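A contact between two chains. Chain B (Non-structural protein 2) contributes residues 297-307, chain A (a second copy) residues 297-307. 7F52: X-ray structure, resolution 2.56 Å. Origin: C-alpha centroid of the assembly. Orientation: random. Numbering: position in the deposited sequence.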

# COMPACT_ATOMS: atom_id res chain seq x y z
N VAL B 297 0.02 -12.78 -8.19
CA VAL B 297 1.25 -13.33 -7.57
C VAL B 297 2.36 -12.29 -7.54
O VAL B 297 2.39 -11.37 -8.37
CB VAL B 297 1.78 -14.57 -8.32
CG1 VAL B 297 0.70 -15.64 -8.43
CG2 VAL B 297 2.27 -14.19 -9.70
N GLY B 298 3.27 -12.40 -6.58
CA GLY B 298 4.36 -11.45 -6.49
C GLY B 298 3.94 -10.02 -6.17
O GLY B 298 2.90 -9.78 -5.56
N ASN B 299 4.75 -9.05 -6.58
CA ASN B 299 4.42 -7.65 -6.34
C ASN B 299 3.45 -7.10 -7.38
O ASN B 299 3.69 -7.18 -8.60
CB ASN B 299 5.69 -6.81 -6.32
CG ASN B 299 6.65 -7.28 -5.27
OD1 ASN B 299 6.25 -7.47 -4.11
ND2 ASN B 299 7.92 -7.51 -5.66
N ALA B 300 2.36 -6.52 -6.90
CA ALA B 300 1.26 -6.19 -7.77
C ALA B 300 0.60 -4.91 -7.34
O ALA B 300 0.17 -4.80 -6.19
CB ALA B 300 0.26 -7.30 -7.76
N LYS B 301 0.55 -3.94 -8.25
CA LYS B 301 -0.20 -2.70 -8.02
C LYS B 301 -1.68 -2.91 -8.32
O LYS B 301 -2.05 -3.64 -9.25
CB LYS B 301 0.33 -1.56 -8.89
CG LYS B 301 1.84 -1.48 -8.90
CD LYS B 301 2.35 -0.41 -7.98
CE LYS B 301 2.67 0.85 -8.75
NZ LYS B 301 3.58 1.72 -7.95
N GLY B 302 -2.53 -2.27 -7.52
CA GLY B 302 -3.96 -2.37 -7.65
C GLY B 302 -4.68 -1.66 -6.52
O GLY B 302 -4.09 -0.81 -5.84
N THR B 303 -5.94 -2.01 -6.32
CA THR B 303 -6.83 -1.34 -5.36
C THR B 303 -7.66 -2.36 -4.62
O THR B 303 -8.32 -3.21 -5.24
CB THR B 303 -7.78 -0.36 -6.08
OG1 THR B 303 -7.00 0.59 -6.82
CG2 THR B 303 -8.63 0.40 -5.10
N GLN B 304 -7.63 -2.33 -3.29
CA GLN B 304 -8.56 -3.17 -2.53
C GLN B 304 -9.95 -2.56 -2.67
O GLN B 304 -10.11 -1.35 -2.57
CB GLN B 304 -8.14 -3.26 -1.07
CG GLN B 304 -6.80 -3.96 -0.88
CD GLN B 304 -6.51 -4.26 0.57
OE1 GLN B 304 -6.79 -3.45 1.45
NE2 GLN B 304 -5.96 -5.44 0.84
N VAL B 305 -10.94 -3.40 -2.94
CA VAL B 305 -12.28 -2.96 -3.24
C VAL B 305 -13.31 -3.66 -2.34
O VAL B 305 -13.03 -4.74 -1.81
CB VAL B 305 -12.61 -3.21 -4.74
CG1 VAL B 305 -11.65 -2.46 -5.61
CG2 VAL B 305 -12.58 -4.70 -5.08
N VAL B 306 -14.47 -3.03 -2.13
CA VAL B 306 -15.56 -3.69 -1.42
C VAL B 306 -16.66 -4.07 -2.41
O VAL B 306 -17.14 -3.24 -3.19
CB VAL B 306 -16.15 -2.81 -0.28
CG1 VAL B 306 -17.51 -3.33 0.16
CG2 VAL B 306 -15.19 -2.76 0.90
N VAL B 307 -17.03 -5.35 -2.41
CA VAL B 307 -18.01 -5.87 -3.35
C VAL B 307 -19.40 -5.90 -2.70
O VAL B 307 -19.60 -6.55 -1.68
CB VAL B 307 -17.59 -7.28 -3.84
CG1 VAL B 307 -18.55 -7.80 -4.89
CG2 VAL B 307 -16.20 -7.22 -4.40
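Chain A 297-307: VGNAKGTQVVV

Chain A meets chain B through the same stretch, residues 297-307, in the opposite sense; six residues of each copy (Gly298, Asn299, Ala300, Gln304, Val305 and Val306) make the contact. The vectors from CA 298 to CA 306 in the two copies lie 179° apart, so the stretches run antiparallel, and the register of nearest CA atoms repeats itself with the chains exchanged: 298 faces 306 and 299 faces 304, once from each side. Chain A has short strands at 303-304 and 306-307, the latter continuing later in the chain, and its backbone angles follow those of chain B closely. The two stretches together bury 479 Å².

Along chain B, Val297(B) points its CB away and makes no contact. Contact begins at Gly298(B), whose CA lies 5.0 Å from the CA of Val306(A). The same CA atom of Gly298(B) is 4.1 Å from O of Val305(A) and 4.4 Å from CG2 of Val306(A), so bare backbone packs against the valine methyl. Its phi of 66° is positive, a conformation that by itself favours glycine; Gly298(A), with phi 61°, repeats it.

At Asn299(B) the separation widens: its CA is 6.1 Å from the CA of Gln304(A), room that the glutamine side chain occupies. The CA of Asn299(B) lies 3.3 Å from OE1 of Gln304(A). The asparagine CB points sideways, although the end of the side chain comes nearer to chain A.

Ala300(B) receives the amide of Gln304(A) on its backbone. Its N donates to OE1 of Gln304(A) at 2.8 Å, with an N-H...O angle of 158°, and its O accepts from NE2 of Gln304(A) at 2.9 Å and 151°. A primary amide offers an acceptor and a donor side by side, and here both pair with the N and O of a single residue. In Gln304(A), chi1 of -73° (m) and chi2 of -171° (t) carry the amide to this position.

Lys301(B), Gly302(B) and Thr303(B) bury no surface against the other stretch, and the chain passes through them to the second half of the contact. Gln304(B) points its CB toward chain A and has the largest covered area of any residue here, 81 Å². Its CA is 6.2 Å from the CA of Asn299(A), and it returns the same two bonds: N of Ala300(A) donates to OE1 of Gln304(B) at 3.1 Å and a nearly straight 171°, while NE2 of Gln304(B) donates to O of Ala300(A) at 3.2 Å and 145°. Both distances exceed those of the other pair, so the symmetry is close but inexact. A water adds a link on this side, donating to OE1 of Gln304(B) at 2.5 Å and to OD1 of Asn299(A) at 2.6 Å.

Val305(B) turns its CB away and makes its contact through the backbone, its O lying 4.1 Å from CA of Gly298(A). Val306(B) closes the register, its CA 5.1 Å from the CA of Gly298(A), and its CG2 rests 4.2 Å from that same CA of Gly298(A). Val307(B) lies beyond reach.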

# COMPACT_ATOMS: atom_id res chain seq x y z
N VAL A 297 -10.87 -10.46 2.39
CA VAL A 297 -12.00 -9.60 1.93
C VAL A 297 -11.95 -8.17 2.48
O VAL A 297 -11.42 -7.91 3.56
CB VAL A 297 -13.39 -10.15 2.34
CG1 VAL A 297 -13.59 -11.56 1.81
CG2 VAL A 297 -13.54 -10.13 3.87
N GLY A 298 -12.55 -7.24 1.74
CA GLY A 298 -12.58 -5.85 2.16
C GLY A 298 -11.21 -5.24 2.32
O GLY A 298 -10.27 -5.63 1.64
N ASN A 299 -11.08 -4.27 3.22
CA ASN A 299 -9.79 -3.65 3.48
C ASN A 299 -8.94 -4.48 4.46
O ASN A 299 -9.43 -4.87 5.53
CB ASN A 299 -10.01 -2.24 4.02
CG ASN A 299 -10.73 -1.33 3.01
OD1 ASN A 299 -10.27 -1.19 1.87
ND2 ASN A 299 -11.86 -0.71 3.42
N ALA A 300 -7.68 -4.73 4.10
CA ALA A 300 -6.82 -5.67 4.84
C ALA A 300 -5.37 -5.22 4.83
O ALA A 300 -4.81 -5.00 3.76
CB ALA A 300 -6.94 -7.06 4.25
N LYS A 301 -4.74 -5.09 6.00
CA LYS A 301 -3.30 -4.80 6.03
C LYS A 301 -2.51 -6.10 5.91
O LYS A 301 -3.04 -7.18 6.21
CB LYS A 301 -2.90 -4.08 7.29
CG LYS A 301 -3.84 -2.98 7.68
CD LYS A 301 -3.26 -1.62 7.38
CE LYS A 301 -2.12 -1.29 8.31
NZ LYS A 301 -1.41 -0.05 7.87
N GLY A 302 -1.26 -6.00 5.49
CA GLY A 302 -0.42 -7.17 5.31
C GLY A 302 0.73 -6.92 4.34
O GLY A 302 1.09 -5.79 4.05
N THR A 303 1.35 -7.99 3.87
CA THR A 303 2.52 -7.84 3.03
C THR A 303 2.39 -8.71 1.79
O THR A 303 2.09 -9.91 1.89
CB THR A 303 3.81 -8.22 3.79
OG1 THR A 303 3.99 -7.34 4.91
CG2 THR A 303 5.06 -8.14 2.87
N GLN A 304 2.58 -8.13 0.61
CA GLN A 304 2.68 -8.95 -0.59
C GLN A 304 3.97 -9.72 -0.51
O GLN A 304 5.01 -9.12 -0.24
CB GLN A 304 2.63 -8.10 -1.84
CG GLN A 304 1.26 -7.55 -2.14
CD GLN A 304 1.22 -6.92 -3.49
OE1 GLN A 304 2.27 -6.65 -4.07
NE2 GLN A 304 0.02 -6.70 -4.02
N VAL A 305 3.92 -11.03 -0.72
CA VAL A 305 5.12 -11.85 -0.61
C VAL A 305 5.43 -12.66 -1.87
O VAL A 305 4.54 -12.98 -2.67
CB VAL A 305 5.03 -12.83 0.59
CG1 VAL A 305 4.89 -12.07 1.88
CG2 VAL A 305 3.88 -13.82 0.41
N VAL A 306 6.71 -13.01 -2.02
CA VAL A 306 7.15 -13.89 -3.09
C VAL A 306 7.38 -15.29 -2.53
O VAL A 306 8.08 -15.46 -1.55
CB VAL A 306 8.44 -13.40 -3.75
CG1 VAL A 306 8.94 -14.42 -4.76
CG2 VAL A 306 8.18 -12.07 -4.43
N VAL A 307 6.77 -16.29 -3.16
CA VAL A 307 6.91 -17.66 -2.67
C VAL A 307 7.94 -18.48 -3.50
O VAL A 307 7.86 -18.57 -4.73
CB VAL A 307 5.53 -18.34 -2.65
CG1 VAL A 307 5.64 -19.80 -2.21
CG2 VAL A 307 4.63 -17.60 -1.72
O HOH W 1 -7.75 -1.15 1.47